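Local coordinates for arabinofuranosidase (Bifidobacterium longum, PDB 2Y2W) that cleaves terminal alpha-L-arabinofuranosyl units from arabinans and arabinoxylan as a family 51 glycoside hydrolase, at the interface of chains A and B. Sequence-based numbering; all coordinates share one arbitrary frame. Chains: chain A/B, Arabinofuranosidase.

Contact 1: the interface of chains A and B. Residues chain A 239-240, 243; chain B 137-138, 220, 222.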
loop_
_atom_site.group_PDB
_atom_site.type_symbol
_atom_site.label_atom_id
_atom_site.label_comp_id
_atom_site.label_asym_id
_atom_site.label_seq_id
_atom_site.Cartn_x
_atom_site.Cartn_y
_atom_site.Cartn_z
ATOM N N HIS A 239 -15.884 -2.979 -2.602
ATOM C CA HIS A 239 -16.444 -3.874 -1.591
ATOM C C HIS A 239 -16.704 -3.151 -0.276
ATOM O O HIS A 239 -17.787 -3.271 0.293
ATOM C CB HIS A 239 -15.536 -5.084 -1.342
ATOM C CG HIS A 239 -15.903 -5.864 -0.117
ATOM N ND1 HIS A 239 -15.265 -5.693 1.094
ATOM C CD2 HIS A 239 -16.860 -6.799 0.092
ATOM C CE1 HIS A 239 -15.805 -6.497 1.991
ATOM N NE2 HIS A 239 -16.777 -7.179 1.410
ATOM N N ALA A 240 -15.707 -2.409 0.200
ATOM C CA ALA A 240 -15.789 -1.732 1.493
ATOM C C ALA A 240 -16.853 -0.635 1.511
ATOM O O ALA A 240 -17.476 -0.386 2.543
ATOM C CB ALA A 240 -14.438 -1.171 1.884
ATOM N N LEU A 243 -20.338 -2.354 1.353
ATOM C CA LEU A 243 -20.549 -2.934 2.675
ATOM C C LEU A 243 -21.083 -1.867 3.626
ATOM O O LEU A 243 -21.955 -2.141 4.453
ATOM C CB LEU A 243 -19.243 -3.536 3.212
ATOM C CG LEU A 243 -19.269 -4.376 4.497
ATOM C CD1 LEU A 243 -20.071 -5.661 4.314
ATOM C CD2 LEU A 243 -17.853 -4.698 4.944
ATOM N N LEU B 137 -17.610 -1.353 9.777
ATOM C CA LEU B 137 -18.146 -1.878 8.525
ATOM C C LEU B 137 -18.395 -3.380 8.596
ATOM O O LEU B 137 -19.312 -3.895 7.954
ATOM C CB LEU B 137 -17.196 -1.564 7.367
ATOM C CG LEU B 137 -17.378 -0.256 6.596
ATOM C CD1 LEU B 137 -17.270 0.973 7.490
ATOM C CD2 LEU B 137 -16.354 -0.197 5.480
ATOM N N ALA B 138 -17.572 -4.071 9.381
ATOM C CA ALA B 138 -17.655 -5.520 9.506
ATOM C C ALA B 138 -19.048 -5.979 9.919
ATOM O O ALA B 138 -19.608 -6.900 9.323
ATOM C CB ALA B 138 -16.616 -6.025 10.491
ATOM N N TRP B 220 -15.586 -11.119 2.044
ATOM C CA TRP B 220 -16.317 -10.256 2.977
ATOM C C TRP B 220 -15.396 -9.334 3.781
ATOM O O TRP B 220 -15.846 -8.327 4.337
ATOM C CB TRP B 220 -17.155 -11.103 3.935
ATOM C CG TRP B 220 -16.356 -12.171 4.625
ATOM C CD1 TRP B 220 -15.686 -12.062 5.812
ATOM C CD2 TRP B 220 -16.129 -13.507 4.159
ATOM N NE1 TRP B 220 -15.063 -13.249 6.117
ATOM C CE2 TRP B 220 -15.318 -14.153 5.120
ATOM C CE3 TRP B 220 -16.538 -14.224 3.024
ATOM C CZ2 TRP B 220 -14.905 -15.482 4.982
ATOM C CZ3 TRP B 220 -16.126 -15.545 2.885
ATOM C CH2 TRP B 220 -15.318 -16.161 3.860
ATOM N N VAL B 222 -12.834 -6.535 4.793
ATOM C CA VAL B 222 -12.401 -5.216 4.343
ATOM C C VAL B 222 -10.914 -5.284 4.001
ATOM O O VAL B 222 -10.088 -5.649 4.841
ATOM C CB VAL B 222 -12.679 -4.116 5.402
ATOM C CG1 VAL B 222 -12.118 -2.770 4.955
ATOM C CG2 VAL B 222 -14.174 -3.999 5.669
#

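Contact 2: the interface of chains A and B. Residues chain A 206, 245-248; chain B 363-365.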
loop_
_atom_site.group_PDB
_atom_site.type_symbol
_atom_site.label_atom_id
_atom_site.label_comp_id
_atom_site.label_asym_id
_atom_site.label_seq_id
_atom_site.Cartn_x
_atom_site.Cartn_y
_atom_site.Cartn_z
ATOM N N ASP A 206 -26.230 12.869 0.644
ATOM C CA ASP A 206 -26.826 11.836 -0.216
ATOM C C ASP A 206 -26.146 11.687 -1.578
ATOM O O ASP A 206 -26.810 11.633 -2.619
ATOM C CB ASP A 206 -28.342 12.035 -0.369
ATOM C CG ASP A 206 -29.115 11.591 0.857
ATOM O OD1 ASP A 206 -28.871 10.466 1.347
ATOM O OD2 ASP A 206 -29.971 12.369 1.326
ATOM N N GLU A 245 -22.590 1.093 2.540
ATOM C CA GLU A 245 -23.851 1.585 1.991
ATOM C C GLU A 245 -24.204 0.858 0.691
ATOM O O GLU A 245 -23.669 1.176 -0.375
ATOM C CB GLU A 245 -23.780 3.105 1.778
ATOM C CG GLU A 245 -24.990 3.726 1.084
ATOM C CD GLU A 245 -26.255 3.658 1.918
ATOM O OE1 GLU A 245 -26.365 4.422 2.900
ATOM O OE2 GLU A 245 -27.144 2.848 1.579
ATOM N N SER A 246 -25.118 -0.107 0.791
ATOM C CA SER A 246 -25.522 -0.937 -0.353
ATOM C C SER A 246 -26.244 -0.163 -1.460
ATOM O O SER A 246 -26.409 -0.669 -2.573
ATOM C CB SER A 246 -26.387 -2.111 0.114
ATOM O OG SER A 246 -27.600 -1.656 0.688
ATOM N N GLY A 247 -26.664 1.062 -1.151
ATOM C CA GLY A 247 -27.354 1.910 -2.116
ATOM C C GLY A 247 -26.462 2.721 -3.040
ATOM O O GLY A 247 -26.962 3.517 -3.837
ATOM N N LEU A 248 -25.148 2.527 -2.942
ATOM C CA LEU A 248 -24.202 3.271 -3.777
ATOM C C LEU A 248 -24.157 2.753 -5.213
ATOM O O LEU A 248 -24.412 1.576 -5.469
ATOM C CB LEU A 248 -22.792 3.256 -3.173
ATOM C CG LEU A 248 -22.523 3.988 -1.854
ATOM C CD1 LEU A 248 -21.054 3.861 -1.489
ATOM C CD2 LEU A 248 -22.936 5.453 -1.901
ATOM N N GLY B 363 -27.282 8.170 -1.471
ATOM C CA GLY B 363 -26.973 7.325 -0.324
ATOM C C GLY B 363 -27.903 6.132 -0.229
ATOM O O GLY B 363 -27.535 5.027 -0.631
ATOM N N LEU B 364 -29.102 6.378 0.307
ATOM C CA LEU B 364 -30.198 5.396 0.470
ATOM C C LEU B 364 -30.464 4.839 1.877
ATOM O O LEU B 364 -31.553 4.325 2.140
ATOM C CB LEU B 364 -29.990 4.105 -0.344
ATOM C CG LEU B 364 -31.222 3.230 -0.615
ATOM C CD1 LEU B 364 -32.171 3.880 -1.625
ATOM C CD2 LEU B 364 -30.815 1.843 -1.093
ATOM N N HIS B 365 -29.499 4.978 2.784
ATOM C CA HIS B 365 -29.712 4.663 4.202
ATOM C C HIS B 365 -29.292 5.829 5.099
ATOM O O HIS B 365 -28.117 6.208 5.144
ATOM C CB HIS B 365 -29.034 3.358 4.628
ATOM C CG HIS B 365 -29.646 2.135 4.016
ATOM N ND1 HIS B 365 -28.988 1.357 3.089
ATOM C CD2 HIS B 365 -30.864 1.568 4.187
ATOM C CE1 HIS B 365 -29.771 0.357 2.721
ATOM N NE2 HIS B 365 -30.915 0.463 3.372
#

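Contact 1: the interface of chains A and B
A:Leu243 of helix 227-244 packs against B:Leu137 and B:Val222, which lie in loops of chain B. The protein is a glycoside hydrolase of family 51, with a catalytic (beta/alpha)8 barrel. This patch joins the last turns of one helix to loops of the neighbouring copy.

The side chain of A:Leu243 leaves CB with CG anti to the backbone N (chi1 -171°), and this aims its branches at chain B. CG lies 3.5 Å from the backbone O of B:Leu137. CD1 passes the same carbonyl at a longer distance. CD2 lies 3.4 Å from that backbone O of B:Leu137. It meets CG2 of B:Val222 at 3.8 Å, with the two side chains crossing obliquely, and reaches CB of B:Leu137 at 4.0 Å. The same methyl thus touches both B:Val222 and B:Leu137.

A:Ala240, one turn earlier, extends this surface. Its CB is 4.2 Å from CG1 of B:Val222 and equally near CD2 of B:Leu137. The two methyls of B:Val222 therefore divide the work, CG2 facing A:Leu243 and CG1 facing A:Ala240.

A:His239 brings the CE1 and NE2 end of its imidazole to the backbone of B:Trp220. NE2 is 3.5 Å from CA of B:Trp220. The indole of B:Trp220 points away from the histidine, and the main chain makes this contact. B:Trp220 follows closely on B:Glu215, the likely catalytic acid/base of chain B.

Contact 2: the interface of chains A and B
The carboxylate of A:Glu245 and the imidazole of B:His365 lie nearly parallel, their planes 12° apart, but offset rather than in one plane. ND1 of the ring donates a hydrogen bond to OE2 of the carboxylate, 2.8 Å away. The bond is bent. ND1 comes to the syn side of OE2 but lies 25° out of the carboxylate plane. At the ring edge, in the plane, OG of A:Ser246 stands 3.6 Å from CE1 of B:His365. One face of the carboxylate is covered by the backbone O of B:Gly363, which is 3.2 Å from CD of A:Glu245. That carbonyl also comes close to OE2. Both oxygens would normally be acceptors, so this is a close, unfavourable approach, and doubtful as modelled.

OE2 takes a second bond from within its own chain. The backbone N of A:Gly247 donates to its anti lone pair at 3.3 Å. The two donors reach OE2 from different directions and should limit rotation of the carboxylate. The other oxygen, OE1, receives a weak bond from the backbone N of B:His365. The glutamate chain is bent at chi2 (67°), which folds the carboxylate back toward the A:Gly247 amide while it still faces B:His365. An alanine in place of A:Glu245 would probably leave ND1 of B:His365 without its acceptor in chain A and the imidazole freer to turn.

Next to the polar pair, CD2 of B:Leu364 rests on CA of A:Gly247 at 3.6 Å. Its CB lies near OE2 of A:Glu245. A:Asp206 borders the B:Gly363 end of the segment, with OD1 4.0 Å from the backbone N of B:Gly363.

The protein is a homohexamer, a trimer of dimers. This loop-to-loop contact likely holds residues 363-365 of chain B against chain A and may support the oligomer.

The centres of contact 1 and contact 2 are about 14 Å apart. They share no residue, but in chain A they are nearly continuous. Contact 1 uses the end of helix 227-244, and contact 2 uses mainly the loop that follows it, with A:Asp206 from a separate loop. Chain B supplies separate loops to each. Contact 1 is centred about 11 Å from B:Glu215, so it may brace a loop beside that active site. Contact 2 is centred about 24 Å from A:Glu215 in the other chain, and may serve mainly in assembly. Together they add apolar packing and polar links to one interface.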